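Local coordinates for protein complement component 1, q subcomponent, A chain (Danio rerio, PDB 5HBA) that belongs to the C1q family of secreted innate immune proteins and probably contributes one globular domain to the recognition heads of complement C1q, at the interface of chains A and B. Residues are numbered along the deposited sequence; one frame, centred on the assembly and turned at random. Chains: chain A/B, Uncharacterized protein.

Contact 1: the interface of chains A and B. Residues chain A 78, 91-93; chain B 55, 89, 91, 125.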
# COMPACT_ATOMS: atom_id res chain seq x y z
N PHE A 78 -1.19 -7.29 10.43
CA PHE A 78 -0.05 -7.23 9.52
C PHE A 78 1.20 -7.22 10.38
O PHE A 78 1.40 -6.29 11.15
CB PHE A 78 -0.12 -5.97 8.66
CG PHE A 78 -1.38 -5.87 7.85
CD1 PHE A 78 -1.48 -6.49 6.60
CD2 PHE A 78 -2.49 -5.19 8.34
CE1 PHE A 78 -2.67 -6.42 5.86
CE2 PHE A 78 -3.67 -5.11 7.61
CZ PHE A 78 -3.76 -5.73 6.37
N SER A 91 3.34 -2.60 5.80
CA SER A 91 2.20 -1.92 5.20
C SER A 91 0.99 -2.84 5.18
O SER A 91 1.11 -4.07 5.08
CB SER A 91 2.54 -1.49 3.77
OG SER A 91 3.64 -0.62 3.77
N GLY A 92 -0.19 -2.24 5.29
CA GLY A 92 -1.43 -3.00 5.30
C GLY A 92 -2.57 -2.05 5.01
O GLY A 92 -2.38 -0.83 5.00
N GLY A 93 -3.75 -2.59 4.76
CA GLY A 93 -4.89 -1.76 4.45
C GLY A 93 -6.00 -2.55 3.82
O GLY A 93 -5.85 -3.76 3.56
N HIS B 55 -1.58 -7.07 0.29
CA HIS B 55 -0.64 -7.16 1.40
C HIS B 55 -0.68 -8.60 1.86
O HIS B 55 -1.76 -9.12 2.16
CB HIS B 55 -1.07 -6.23 2.53
CG HIS B 55 -1.43 -4.84 2.07
ND1 HIS B 55 -0.50 -3.85 1.87
CD2 HIS B 55 -2.64 -4.28 1.80
CE1 HIS B 55 -1.10 -2.75 1.49
NE2 HIS B 55 -2.40 -2.97 1.44
N VAL B 89 5.44 -9.01 5.86
CA VAL B 89 4.36 -8.61 4.97
C VAL B 89 4.91 -8.00 3.68
O VAL B 89 5.55 -6.95 3.72
CB VAL B 89 3.43 -7.56 5.63
CG1 VAL B 89 2.32 -7.14 4.66
CG2 VAL B 89 2.83 -8.10 6.95
N SER B 91 3.99 -6.21 0.06
CA SER B 91 2.90 -5.46 -0.54
C SER B 91 3.25 -5.14 -1.98
O SER B 91 4.43 -5.02 -2.34
CB SER B 91 2.63 -4.18 0.24
OG SER B 91 2.21 -4.46 1.57
N VAL B 125 -4.55 -10.05 1.91
CA VAL B 125 -5.67 -9.15 1.68
C VAL B 125 -5.45 -8.55 0.31
O VAL B 125 -4.39 -8.00 0.02
CB VAL B 125 -5.72 -8.01 2.72
CG1 VAL B 125 -6.87 -7.06 2.42
CG2 VAL B 125 -5.85 -8.57 4.14
O HOH W 1 4.40 -4.54 3.54
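B:His55 lays its imidazole against A:Gly92 with one face, the glycine CA standing 3.6 Å from the ring centroid in a CH-pi contact. The same CA lies 3.5 Å above the plane of the A:Phe78 ring, over its centre, so it touches the faces of two rings, one from each chain. At the base of the histidine side chain, CB meets A:Phe78 CE1 at 3.7 Å, the two side chains passing at a slant. CG of B:His55 stands anti to the carbonyl carbon (chi1 -47°), which carries the ring across to the strand of A:Ser91 and A:Gly92. Its rotation is set in chain B: ND1 hydrogen-bonds in the ring plane to B:Ser91 OG at 2.8 Å. That hydroxyl also reaches water 1, 2.9 Å from OG, and the water bridges A:Ser91 N to B:Val89 O. Beside it, B:Val89 CG1 packs 3.3 Å from A:Ser91 O. Shortening B:His55 to an alanine is likely to leave A:Gly92 without the ring against it and B:Ser91 OG without its imidazole partner. Strands 75-80 and 87-98 of chain A here meet strands 48-59, 87-98 and 123-130 of chain B, which should help hold neighbouring globular domains together within the trimeric head.

Contact 2: the interface of chains A and B. Residues chain A 76-78; chain B 9, 28, 123, 125.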
# COMPACT_ATOMS: atom_id res chain seq x y z
N LEU A 76 -7.85 -6.68 11.01
CA LEU A 76 -6.86 -7.29 10.11
C LEU A 76 -5.46 -7.07 10.66
O LEU A 76 -5.11 -5.93 11.01
CB LEU A 76 -6.96 -6.69 8.70
CG LEU A 76 -8.28 -6.84 7.96
CD1 LEU A 76 -8.26 -5.98 6.73
CD2 LEU A 76 -8.52 -8.32 7.59
N SER A 77 -4.66 -8.13 10.71
CA SER A 77 -3.31 -8.06 11.28
C SER A 77 -2.22 -8.08 10.21
O SER A 77 -2.31 -8.81 9.21
CB SER A 77 -3.08 -9.24 12.24
OG SER A 77 -3.98 -9.19 13.34
N PHE A 78 -1.19 -7.29 10.43
CA PHE A 78 -0.05 -7.23 9.52
C PHE A 78 1.20 -7.22 10.38
O PHE A 78 1.40 -6.29 11.15
CB PHE A 78 -0.12 -5.97 8.66
CG PHE A 78 -1.38 -5.87 7.85
CD1 PHE A 78 -1.48 -6.49 6.60
CD2 PHE A 78 -2.49 -5.19 8.34
CE1 PHE A 78 -2.67 -6.42 5.86
CE2 PHE A 78 -3.67 -5.11 7.61
CZ PHE A 78 -3.76 -5.73 6.37
N LEU B 9 -10.05 -11.53 1.62
CA LEU B 9 -9.10 -11.97 2.62
C LEU B 9 -8.88 -13.48 2.54
O LEU B 9 -9.83 -14.25 2.43
CB LEU B 9 -9.59 -11.58 4.03
CG LEU B 9 -8.92 -12.28 5.22
CD1 LEU B 9 -7.46 -11.84 5.36
CD2 LEU B 9 -9.68 -12.04 6.53
N LEU B 28 -14.65 -9.17 2.31
CA LEU B 28 -14.90 -8.00 3.15
C LEU B 28 -15.76 -6.96 2.43
O LEU B 28 -16.66 -6.35 3.04
CB LEU B 28 -13.59 -7.34 3.60
CG LEU B 28 -12.48 -8.23 4.18
CD1 LEU B 28 -11.24 -7.40 4.52
CD2 LEU B 28 -12.96 -8.97 5.40
N TYR B 123 -1.36 -15.65 4.31
CA TYR B 123 -2.34 -14.69 4.78
C TYR B 123 -2.30 -13.57 3.75
O TYR B 123 -1.23 -13.06 3.44
CB TYR B 123 -1.93 -14.16 6.17
CG TYR B 123 -2.86 -13.12 6.78
CD1 TYR B 123 -3.96 -13.50 7.54
CD2 TYR B 123 -2.60 -11.76 6.63
CE1 TYR B 123 -4.80 -12.55 8.13
CE2 TYR B 123 -3.43 -10.81 7.21
CZ TYR B 123 -4.53 -11.21 7.95
OH TYR B 123 -5.36 -10.27 8.53
N VAL B 125 -4.55 -10.05 1.91
CA VAL B 125 -5.67 -9.15 1.68
C VAL B 125 -5.45 -8.55 0.31
O VAL B 125 -4.39 -8.00 0.02
CB VAL B 125 -5.72 -8.01 2.72
CG1 VAL B 125 -6.87 -7.06 2.42
CG2 VAL B 125 -5.85 -8.57 4.14
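B:Tyr123 points its phenol at the backbone of strand 75-80 in chain A, where its OH accepts a hydrogen bond from A:Ser77 N. The bond is 3.1 Å long and moderately bent, 147° at the hydrogen. With CG anti to the backbone N (chi1 179°), the tyrosine extends away from its own strand, and its ring carries the hydroxyl to that amide. A:Leu76, the residue most buried here at 62 Å², crosses the tyrosine at about a right angle. Its CD2 methyl rests 3.8 Å from B:Tyr123 OH, so the phenol oxygen meets a peptide N-H and a leucine branch together. The two methyls of A:Leu76 are divided between different partners. CD1 faces B:Leu28 CD1 at 4.0 Å, with the side chains reaching toward each other tip to tip. CD2 lies as far, 4.0 Å, from B:Leu9 CD2, but here the two leucines slide past each other in opposite directions. A:Leu76 thereby fits among an aromatic and two aliphatic neighbours, its contacts being van der Waals in kind, while the polar link runs through the next residue's backbone. A:Phe78 adds the CZ end of its ring beside the CG2 methyl of B:Val125. In the jelly-roll beta-sandwich of the C1q family, strand 75-80 of chain A lies against strands 123-130 and 5-10 of chain B and the loop that carries B:Leu28.

Contact 3: the interface of chains A and B. Residues chain A 51, 95, 129, 131; chain B 5, 51, 53, 127, 129.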
# COMPACT_ATOMS: atom_id res chain seq x y z
N TYR A 51 -11.09 3.48 1.04
CA TYR A 51 -9.80 2.79 1.06
C TYR A 51 -8.93 3.32 2.20
O TYR A 51 -8.82 4.53 2.41
CB TYR A 51 -9.07 2.95 -0.28
CG TYR A 51 -7.72 2.28 -0.30
CD1 TYR A 51 -7.61 0.90 -0.21
CD2 TYR A 51 -6.54 3.02 -0.39
CE1 TYR A 51 -6.38 0.28 -0.21
CE2 TYR A 51 -5.31 2.41 -0.39
CZ TYR A 51 -5.24 1.04 -0.31
OH TYR A 51 -4.02 0.42 -0.31
N VAL A 95 -10.21 -2.18 1.65
CA VAL A 95 -11.39 -1.45 1.21
C VAL A 95 -12.56 -1.80 2.14
O VAL A 95 -12.95 -2.97 2.26
CB VAL A 95 -11.76 -1.77 -0.25
CG1 VAL A 95 -13.17 -1.29 -0.56
CG2 VAL A 95 -10.78 -1.10 -1.19
N PHE A 129 -9.23 7.45 1.93
CA PHE A 129 -10.12 8.29 1.13
C PHE A 129 -11.40 7.57 0.73
O PHE A 129 -11.44 6.34 0.63
CB PHE A 129 -9.39 8.88 -0.09
CG PHE A 129 -8.68 7.85 -0.93
CD1 PHE A 129 -9.36 7.14 -1.91
CD2 PHE A 129 -7.33 7.60 -0.73
CE1 PHE A 129 -8.70 6.20 -2.68
CE2 PHE A 129 -6.67 6.65 -1.50
CZ PHE A 129 -7.35 5.96 -2.48
N ILE A 131 -14.10 6.15 -1.69
CA ILE A 131 -14.19 5.67 -3.06
C ILE A 131 -15.53 6.08 -3.67
O ILE A 131 -15.59 6.68 -4.74
CB ILE A 131 -13.98 4.14 -3.16
CG1 ILE A 131 -12.58 3.76 -2.66
CG2 ILE A 131 -14.20 3.66 -4.59
CD1 ILE A 131 -12.43 2.25 -2.36
N ALA B 5 -15.41 -2.08 -6.40
CA ALA B 5 -14.52 -1.87 -5.27
C ALA B 5 -14.57 -3.13 -4.43
O ALA B 5 -15.65 -3.56 -4.01
CB ALA B 5 -14.96 -0.68 -4.45
N TYR B 51 -7.27 0.61 -9.67
CA TYR B 51 -6.14 0.47 -8.78
C TYR B 51 -6.24 -0.87 -8.06
O TYR B 51 -7.32 -1.25 -7.57
CB TYR B 51 -6.11 1.60 -7.75
CG TYR B 51 -5.00 1.44 -6.74
CD1 TYR B 51 -3.68 1.47 -7.14
CD2 TYR B 51 -5.28 1.23 -5.40
CE1 TYR B 51 -2.65 1.32 -6.24
CE2 TYR B 51 -4.26 1.09 -4.48
CZ TYR B 51 -2.96 1.13 -4.90
OH TYR B 51 -1.94 0.96 -3.99
N VAL B 53 -4.14 -3.52 -5.15
CA VAL B 53 -3.07 -3.59 -4.15
C VAL B 53 -3.25 -4.80 -3.23
O VAL B 53 -4.38 -5.13 -2.86
CB VAL B 53 -2.94 -2.26 -3.33
CG1 VAL B 53 -4.20 -2.01 -2.48
CG2 VAL B 53 -1.71 -2.31 -2.42
N ASN B 127 -7.06 -5.98 -2.58
CA ASN B 127 -7.98 -4.84 -2.71
C ASN B 127 -7.94 -4.28 -4.12
O ASN B 127 -6.89 -4.30 -4.78
CB ASN B 127 -7.55 -3.71 -1.77
CG ASN B 127 -7.45 -4.14 -0.32
OD1 ASN B 127 -8.34 -4.80 0.21
ND2 ASN B 127 -6.36 -3.74 0.34
N PHE B 129 -10.21 -1.16 -6.86
CA PHE B 129 -11.37 -0.32 -7.15
C PHE B 129 -11.21 0.46 -8.44
O PHE B 129 -10.10 0.74 -8.90
CB PHE B 129 -11.69 0.62 -5.97
CG PHE B 129 -10.52 1.42 -5.49
CD1 PHE B 129 -10.20 2.64 -6.08
CD2 PHE B 129 -9.74 0.97 -4.43
CE1 PHE B 129 -9.11 3.38 -5.64
CE2 PHE B 129 -8.65 1.72 -3.99
CZ PHE B 129 -8.34 2.92 -4.59
O HOH W 2 -1.96 1.36 -1.48
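B:Phe129 pushes its ring among A:Ile131, A:Tyr51 and A:Phe129, burying 68 Å² against chain A. On one face A:Ile131 CG1 stands 4.2 Å above the plane, over the ring centre; the opposite face is backed by CB of B:Tyr51 from its own chain. A:Ile131 CD1 comes nearer, 3.6 Å from B:Phe129 CD2. Along the far rim, CE2 of B:Phe129 meets A:Tyr51 CG at 3.8 Å, the side chains crossing at about a right angle. The outermost atom, B:Phe129 CZ, touches A:Phe129 CE1 at 3.8 Å, so the same residue of both chains meets at the ring ends. CG of B:Phe129 sits between its backbone N and carbonyl carbon (chi1 51°), a setting that swings the ring toward these partners. With a smaller serine in place of B:Phe129, a gap would probably open against A:Ile131 and A:Tyr51, and A:Phe129 would lose its partner ring. A:Tyr51 ends snugly, its OH 3.3 Å from B:Val53 CG1.

The packing is looser to either side. A:Tyr51 OH is joined to B:Tyr51 OH through water 2, a hydrated link between the two phenols. B:Asn127 OD1 approaches A:Val95 N at 3.5 Å, and B:Ala5 CB stays 4.3 Å from A:Val95 CG1. The site thus supplies an apolar, largely aromatic cluster, edged by a water bridge, that should stabilise the association of the globular domains within a head.

Contact 4: the interface of chains A and B. Residues chain A 79-81, 90; chain B 87-89.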
# COMPACT_ATOMS: atom_id res chain seq x y z
N CYS A 79 2.01 -8.27 10.26
CA CYS A 79 3.15 -8.51 11.15
C CYS A 79 4.47 -8.74 10.40
O CYS A 79 4.56 -9.57 9.49
CB CYS A 79 2.89 -9.74 12.02
SG CYS A 79 1.78 -9.56 13.43
N ASP A 80 5.51 -8.00 10.82
CA ASP A 80 6.89 -8.32 10.45
C ASP A 80 7.56 -8.95 11.68
O ASP A 80 7.82 -8.25 12.66
CB ASP A 80 7.66 -7.07 10.04
CG ASP A 80 7.49 -6.71 8.57
OD1 ASP A 80 6.73 -7.40 7.87
OD2 ASP A 80 8.10 -5.71 8.11
N PHE A 81 7.82 -10.25 11.61
CA PHE A 81 8.51 -10.95 12.70
C PHE A 81 10.02 -11.03 12.45
O PHE A 81 10.59 -12.12 12.40
CB PHE A 81 7.93 -12.37 12.89
CG PHE A 81 6.57 -12.39 13.52
CD1 PHE A 81 6.42 -12.22 14.88
CD2 PHE A 81 5.44 -12.60 12.74
CE1 PHE A 81 5.16 -12.25 15.47
CE2 PHE A 81 4.18 -12.63 13.31
CZ PHE A 81 4.03 -12.45 14.68
N VAL A 90 6.23 -2.09 7.67
CA VAL A 90 5.07 -2.94 7.45
C VAL A 90 3.97 -2.09 6.85
O VAL A 90 3.69 -1.00 7.33
CB VAL A 90 4.51 -3.52 8.77
CG1 VAL A 90 3.44 -4.57 8.46
CG2 VAL A 90 5.60 -4.13 9.60
N SER B 87 8.48 -14.32 9.21
CA SER B 87 7.29 -13.99 8.44
C SER B 87 7.19 -12.47 8.30
O SER B 87 7.20 -11.74 9.29
CB SER B 87 6.05 -14.53 9.15
OG SER B 87 4.89 -14.25 8.40
N LEU B 88 7.12 -12.00 7.06
CA LEU B 88 7.07 -10.57 6.78
C LEU B 88 5.88 -10.27 5.88
O LEU B 88 5.38 -11.15 5.20
CB LEU B 88 8.37 -10.11 6.11
CG LEU B 88 9.69 -10.34 6.84
CD1 LEU B 88 10.86 -9.82 5.99
CD2 LEU B 88 9.68 -9.65 8.20
N VAL B 89 5.44 -9.01 5.86
CA VAL B 89 4.36 -8.61 4.97
C VAL B 89 4.91 -8.00 3.68
O VAL B 89 5.55 -6.95 3.72
CB VAL B 89 3.43 -7.56 5.63
CG1 VAL B 89 2.32 -7.14 4.66
CG2 VAL B 89 2.83 -8.10 6.95
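A:Asp80 and A:Phe81 meet strand 87-98 of chain B through two hydrogen bonds, one from a side chain and one wholly between backbones. The carboxylate oxygen OD1 of A:Asp80 accepts from B:Val89 N at 2.9 Å. The amide points nearly along the C-O axis of OD1, and the bond is close to straight at 167°. A:Phe81 N donates to B:Ser87 O at 2.8 Å, also almost linear at 174°. Acceptor and donor therefore alternate between chains, since A accepts at the first bond and donates at the second, which pins the segment 87-89 at both ends.

Van der Waals contacts lie beside these bonds. B:Leu88 CD2, 3.7 Å from A:Asp80 CG, lies over one face of the carboxylate, the side chains crossing at about a right angle. The torsion of A:Asp80, with CG anti to the carbonyl carbon (chi1 -86°), brings OD1 to the amide. A:Val90 CG1 packs 3.9 Å from B:Val89 CG2, and that methyl also meets a backbone carbonyl, 3.4 Å from A:Cys79 O. A:Phe81 CD2 approaches B:Ser87 CB more loosely, at 4.1 Å.

By joining directed bonds to this packing, the site probably fixes the register of the two subunits where strand 75-80 ends.

Contact 1 lies amid the others: the C-alpha centres of contacts 1 and 2 are about 7 Å apart, those of contacts 1 and 4 about 9 Å, and those of contacts 1 and 3 about 13 Å. A:Phe78 and B:Val125 belong to both contacts 1 and 2, and B:Val89 to both contacts 1 and 4. Contacts 3 and 4 are the far ends, with centres about 22 Å apart. Strand 87-98 of chain A runs through contacts 1, 3 and 4, tying them into one continuous surface. The deposited assembly holds three copies, consistent with the trimeric heads of C1q proteins, although the native partners may differ.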